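Local structure of SUMO-1 cysteine protease S273R (6LJ9) at residues G178-N187 and I211-T221. The protein probably cleaves viral polyprotein precursors into mature core-shell proteins as a cysteine protease, and counters host innate immune signalling and pyroptosis. Sequence-based numbering, arbitrary orientation.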
loop_
_atom_site.group_PDB
_atom_site.type_symbol
_atom_site.label_atom_id
_atom_site.label_comp_id
_atom_site.label_asym_id
_atom_site.label_seq_id
_atom_site.Cartn_x
_atom_site.Cartn_y
_atom_site.Cartn_z
ATOM N N GLY B 178 -7.269 -8.899 -4.100
ATOM C CA GLY B 178 -7.842 -10.027 -3.401
ATOM C C GLY B 178 -7.714 -11.331 -4.163
ATOM O O GLY B 178 -7.121 -11.411 -5.241
ATOM N N ASP B 179 -8.302 -12.377 -3.577
ATOM C CA ASP B 179 -8.246 -13.691 -4.201
ATOM C C ASP B 179 -9.161 -13.781 -5.412
ATOM O O ASP B 179 -8.927 -14.623 -6.287
ATOM C CB ASP B 179 -8.603 -14.781 -3.186
ATOM C CG ASP B 179 -8.119 -16.160 -3.615
ATOM O OD1 ASP B 179 -6.946 -16.284 -4.027
ATOM O OD2 ASP B 179 -8.909 -17.124 -3.535
ATOM N N CYS B 180 -10.184 -12.932 -5.484
ATOM C CA CYS B 180 -11.055 -12.813 -6.648
ATOM C C CYS B 180 -10.917 -11.397 -7.189
ATOM O O CYS B 180 -11.397 -10.441 -6.570
ATOM C CB CYS B 180 -12.506 -13.117 -6.289
ATOM S SG CYS B 180 -13.703 -12.507 -7.493
ATOM N N TRP B 181 -10.254 -11.264 -8.332
ATOM C CA TRP B 181 -10.104 -9.967 -8.969
ATOM C C TRP B 181 -11.413 -9.561 -9.634
ATOM O O TRP B 181 -12.159 -10.397 -10.149
ATOM C CB TRP B 181 -8.974 -9.999 -10.000
ATOM C CG TRP B 181 -7.628 -10.308 -9.404
ATOM C CD1 TRP B 181 -7.350 -10.559 -8.093
ATOM C CD2 TRP B 181 -6.378 -10.392 -10.102
ATOM N NE1 TRP B 181 -6.007 -10.799 -7.930
ATOM C CE2 TRP B 181 -5.388 -10.702 -9.148
ATOM C CE3 TRP B 181 -6.000 -10.239 -11.439
ATOM C CZ2 TRP B 181 -4.045 -10.858 -9.488
ATOM C CZ3 TRP B 181 -4.665 -10.394 -11.775
ATOM C CH2 TRP B 181 -3.705 -10.701 -10.803
ATOM N N SER B 182 -11.693 -8.263 -9.610
ATOM C CA SER B 182 -12.954 -7.745 -10.114
ATOM C C SER B 182 -12.709 -6.542 -11.011
ATOM O O SER B 182 -11.875 -5.684 -10.706
ATOM C CB SER B 182 -13.894 -7.355 -8.967
ATOM O OG SER B 182 -13.288 -6.401 -8.112
ATOM N N ILE B 183 -13.437 -6.497 -12.121
ATOM C CA ILE B 183 -13.484 -5.343 -13.009
ATOM C C ILE B 183 -14.828 -4.670 -12.782
ATOM O O ILE B 183 -15.880 -5.272 -13.029
ATOM C CB ILE B 183 -13.296 -5.751 -14.477
ATOM C CG1 ILE B 183 -11.987 -6.526 -14.644
ATOM C CG2 ILE B 183 -13.310 -4.530 -15.378
ATOM C CD1 ILE B 183 -11.912 -7.328 -15.921
ATOM N N GLU B 184 -14.799 -3.432 -12.296
ATOM C CA GLU B 184 -15.987 -2.778 -11.766
ATOM C C GLU B 184 -16.341 -1.550 -12.594
ATOM O O GLU B 184 -15.465 -0.768 -12.974
ATOM C CB GLU B 184 -15.772 -2.383 -10.303
ATOM C CG GLU B 184 -15.247 -3.521 -9.441
ATOM C CD GLU B 184 -14.725 -3.046 -8.100
ATOM O OE1 GLU B 184 -15.001 -1.887 -7.730
ATOM O OE2 GLU B 184 -14.034 -3.832 -7.419
ATOM N N TYR B 185 -17.635 -1.396 -12.868
ATOM C CA TYR B 185 -18.186 -0.223 -13.536
ATOM C C TYR B 185 -19.244 0.382 -12.627
ATOM O O TYR B 185 -20.257 -0.264 -12.337
ATOM C CB TYR B 185 -18.782 -0.591 -14.899
ATOM C CG TYR B 185 -19.549 0.529 -15.573
ATOM C CD1 TYR B 185 -20.908 0.709 -15.337
ATOM C CD2 TYR B 185 -18.920 1.400 -16.452
ATOM C CE1 TYR B 185 -21.614 1.725 -15.950
ATOM C CE2 TYR B 185 -19.620 2.421 -17.072
ATOM C CZ TYR B 185 -20.968 2.579 -16.815
ATOM O OH TYR B 185 -21.679 3.589 -17.422
ATOM N N PHE B 186 -19.012 1.611 -12.178
ATOM C CA PHE B 186 -19.920 2.297 -11.268
ATOM C C PHE B 186 -20.579 3.464 -11.990
ATOM O O PHE B 186 -19.890 4.356 -12.495
ATOM C CB PHE B 186 -19.186 2.786 -10.019
ATOM C CG PHE B 186 -20.034 3.633 -9.116
ATOM C CD1 PHE B 186 -21.086 3.075 -8.408
ATOM C CD2 PHE B 186 -19.782 4.987 -8.975
ATOM C CE1 PHE B 186 -21.871 3.853 -7.577
ATOM C CE2 PHE B 186 -20.561 5.770 -8.145
ATOM C CZ PHE B 186 -21.607 5.203 -7.445
ATOM N N ASN B 187 -21.910 3.450 -12.038
ATOM C CA ASN B 187 -22.710 4.547 -12.574
ATOM C C ASN B 187 -23.623 5.031 -11.456
ATOM O O ASN B 187 -24.503 4.289 -11.006
ATOM C CB ASN B 187 -23.516 4.102 -13.796
ATOM C CG ASN B 187 -24.149 5.269 -14.544
ATOM O OD1 ASN B 187 -24.558 6.265 -13.947
ATOM N ND2 ASN B 187 -24.231 5.144 -15.865
ATOM N N ILE B 211 -3.035 -14.611 -15.698
ATOM C CA ILE B 211 -2.185 -14.563 -14.515
ATOM C C ILE B 211 -2.957 -14.793 -13.225
ATOM O O ILE B 211 -2.347 -14.815 -12.152
ATOM C CB ILE B 211 -1.406 -13.233 -14.434
ATOM C CG1 ILE B 211 -2.368 -12.063 -14.234
ATOM C CG2 ILE B 211 -0.571 -13.022 -15.688
ATOM C CD1 ILE B 211 -1.670 -10.736 -14.044
ATOM N N HIS B 212 -4.276 -14.960 -13.292
ATOM C CA HIS B 212 -5.074 -15.238 -12.105
ATOM C C HIS B 212 -6.231 -16.147 -12.488
ATOM O O HIS B 212 -6.623 -16.230 -13.655
ATOM C CB HIS B 212 -5.596 -13.951 -11.451
ATOM C CG HIS B 212 -6.096 -14.146 -10.052
ATOM N ND1 HIS B 212 -5.305 -14.653 -9.043
ATOM C CD2 HIS B 212 -7.305 -13.899 -9.493
ATOM C CE1 HIS B 212 -6.005 -14.711 -7.924
ATOM N NE2 HIS B 212 -7.221 -14.259 -8.171
ATOM N N HIS B 213 -6.784 -16.822 -11.482
ATOM C CA HIS B 213 -7.785 -17.853 -11.709
ATOM C C HIS B 213 -9.219 -17.366 -11.542
ATOM O O HIS B 213 -10.130 -17.975 -12.113
ATOM C CB HIS B 213 -7.536 -19.034 -10.763
ATOM C CG HIS B 213 -7.401 -18.642 -9.325
ATOM N ND1 HIS B 213 -8.480 -18.270 -8.551
ATOM C CD2 HIS B 213 -6.316 -18.565 -8.518
ATOM C CE1 HIS B 213 -8.065 -17.983 -7.330
ATOM N NE2 HIS B 213 -6.757 -18.152 -7.284
ATOM N N THR B 214 -9.445 -16.291 -10.789
ATOM C CA THR B 214 -10.792 -15.793 -10.522
ATOM C C THR B 214 -10.855 -14.316 -10.885
ATOM O O THR B 214 -10.286 -13.476 -10.180
ATOM C CB THR B 214 -11.181 -16.007 -9.060
ATOM O OG1 THR B 214 -10.898 -17.360 -8.685
ATOM C CG2 THR B 214 -12.664 -15.733 -8.862
ATOM N N VAL B 215 -11.541 -14.002 -11.981
ATOM C CA VAL B 215 -11.722 -12.629 -12.438
ATOM C C VAL B 215 -13.200 -12.425 -12.742
ATOM O O VAL B 215 -13.774 -13.153 -13.561
ATOM C CB VAL B 215 -10.867 -12.310 -13.677
ATOM C CG1 VAL B 215 -10.950 -10.828 -14.005
ATOM C CG2 VAL B 215 -9.421 -12.733 -13.460
ATOM N N LYS B 216 -13.811 -11.440 -12.090
ATOM C CA LYS B 216 -15.216 -11.115 -12.284
ATOM C C LYS B 216 -15.356 -9.765 -12.976
ATOM O O LYS B 216 -14.585 -8.837 -12.712
ATOM C CB LYS B 216 -15.971 -11.071 -10.952
ATOM C CG LYS B 216 -16.121 -12.402 -10.239
ATOM C CD LYS B 216 -16.968 -12.230 -8.984
ATOM C CE LYS B 216 -17.088 -13.523 -8.197
ATOM N NZ LYS B 216 -17.867 -13.327 -6.941
ATOM N N THR B 217 -16.342 -9.665 -13.862
ATOM C CA THR B 217 -16.810 -8.388 -14.380
ATOM C C THR B 217 -18.106 -8.023 -13.670
ATOM O O THR B 217 -18.993 -8.865 -13.510
ATOM C CB THR B 217 -17.036 -8.440 -15.893
ATOM O OG1 THR B 217 -18.059 -9.397 -16.193
ATOM C CG2 THR B 217 -15.754 -8.828 -16.613
ATOM N N LEU B 218 -18.209 -6.769 -13.238
ATOM C CA LEU B 218 -19.304 -6.356 -12.371
ATOM C C LEU B 218 -19.792 -4.970 -12.757
ATOM O O LEU B 218 -18.989 -4.048 -12.923
ATOM C CB LEU B 218 -18.866 -6.365 -10.904
ATOM C CG LEU B 218 -19.904 -5.877 -9.896
ATOM C CD1 LEU B 218 -21.038 -6.881 -9.748
ATOM C CD2 LEU B 218 -19.238 -5.613 -8.567
ATOM N N ALA B 219 -21.108 -4.830 -12.883
ATOM C CA ALA B 219 -21.748 -3.548 -13.163
ATOM C C ALA B 219 -22.408 -3.071 -11.873
ATOM O O ALA B 219 -23.464 -3.574 -11.480
ATOM C CB ALA B 219 -22.759 -3.681 -14.297
ATOM N N VAL B 220 -21.776 -2.106 -11.210
ATOM C CA VAL B 220 -22.315 -1.535 -9.981
ATOM C C VAL B 220 -23.339 -0.472 -10.353
ATOM O O VAL B 220 -23.075 0.730 -10.245
ATOM C CB VAL B 220 -21.198 -0.954 -9.093
ATOM C CG1 VAL B 220 -21.741 -0.594 -7.716
ATOM C CG2 VAL B 220 -20.046 -1.940 -8.977
ATOM N N THR B 221 -24.512 -0.911 -10.813
ATOM C CA THR B 221 -25.571 -0.012 -11.258
ATOM C C THR B 221 -26.917 -0.414 -10.664
ATOM O O THR B 221 -27.962 -0.203 -11.287
ATOM C CB THR B 221 -25.658 0.024 -12.784
ATOM O OG1 THR B 221 -25.958 -1.288 -13.278
ATOM C CG2 THR B 221 -24.345 0.499 -13.390
#
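Trp181-Phe186 and Val215-Val220 pair as parallel strands, 4.5 Å apart at closest approach of their axes and 18° from exact alignment, and Trp181, Ile183 and Tyr185 each give N-H and accept at C=O across the seam. Helix 195-208 connects the two strands, making this the beta-alpha-beta crossover at one border of the mixed sheet in the Ulp1-type catalytic domain. On the face bearing Trp181, Ile183 and Tyr185, helix 195-208 packs over the pair; there Ile183 CD1 touches Val215 CG1 and Thr217 CG2.

At the entry end, His212 lies flat over Trp181. Its ring centroid is 3.8 Å from that of the indole five-membered ring with planes at 10°, a face-to-face stack, while His212 CB makes a CH-pi contact almost straight over the six-membered ring. With CG anti to the backbone N (chi1 -164°), the imidazole also delivers NE2 to Asp179 O at 2.6 Å. That oxygen sits near the imidazole plane, whereas NE2 stands above the carbonyl plane and not on a lone pair. The stack on one face and the in-plane bond at the edge probably limit the ring's rotation. Ile211 CG1 reaches Trp181 CZ3 at 3.8 Å.

On the opposite face, the extended Lys216 chain lays CD against Cys180 SG (3.6 Å), and Phe186 CD1 meets Val220 CG1, beside helix 249-254. Glu184 OE1 hydrogen-bonds Tyr239 OH, and its OE2 forms a salt bridge with Arg243.

Toward the catalytic end only the last bond, Asn187 N to Val220 O at 3.5 Å, is weak. Asn187, an inferred active-site residue, uses OD1 to accept from His168 NE2 and Ala189 N, while its CB packs against Thr221 CG2, the methyl that also meets the edge of the Tyr185 ring at CE1.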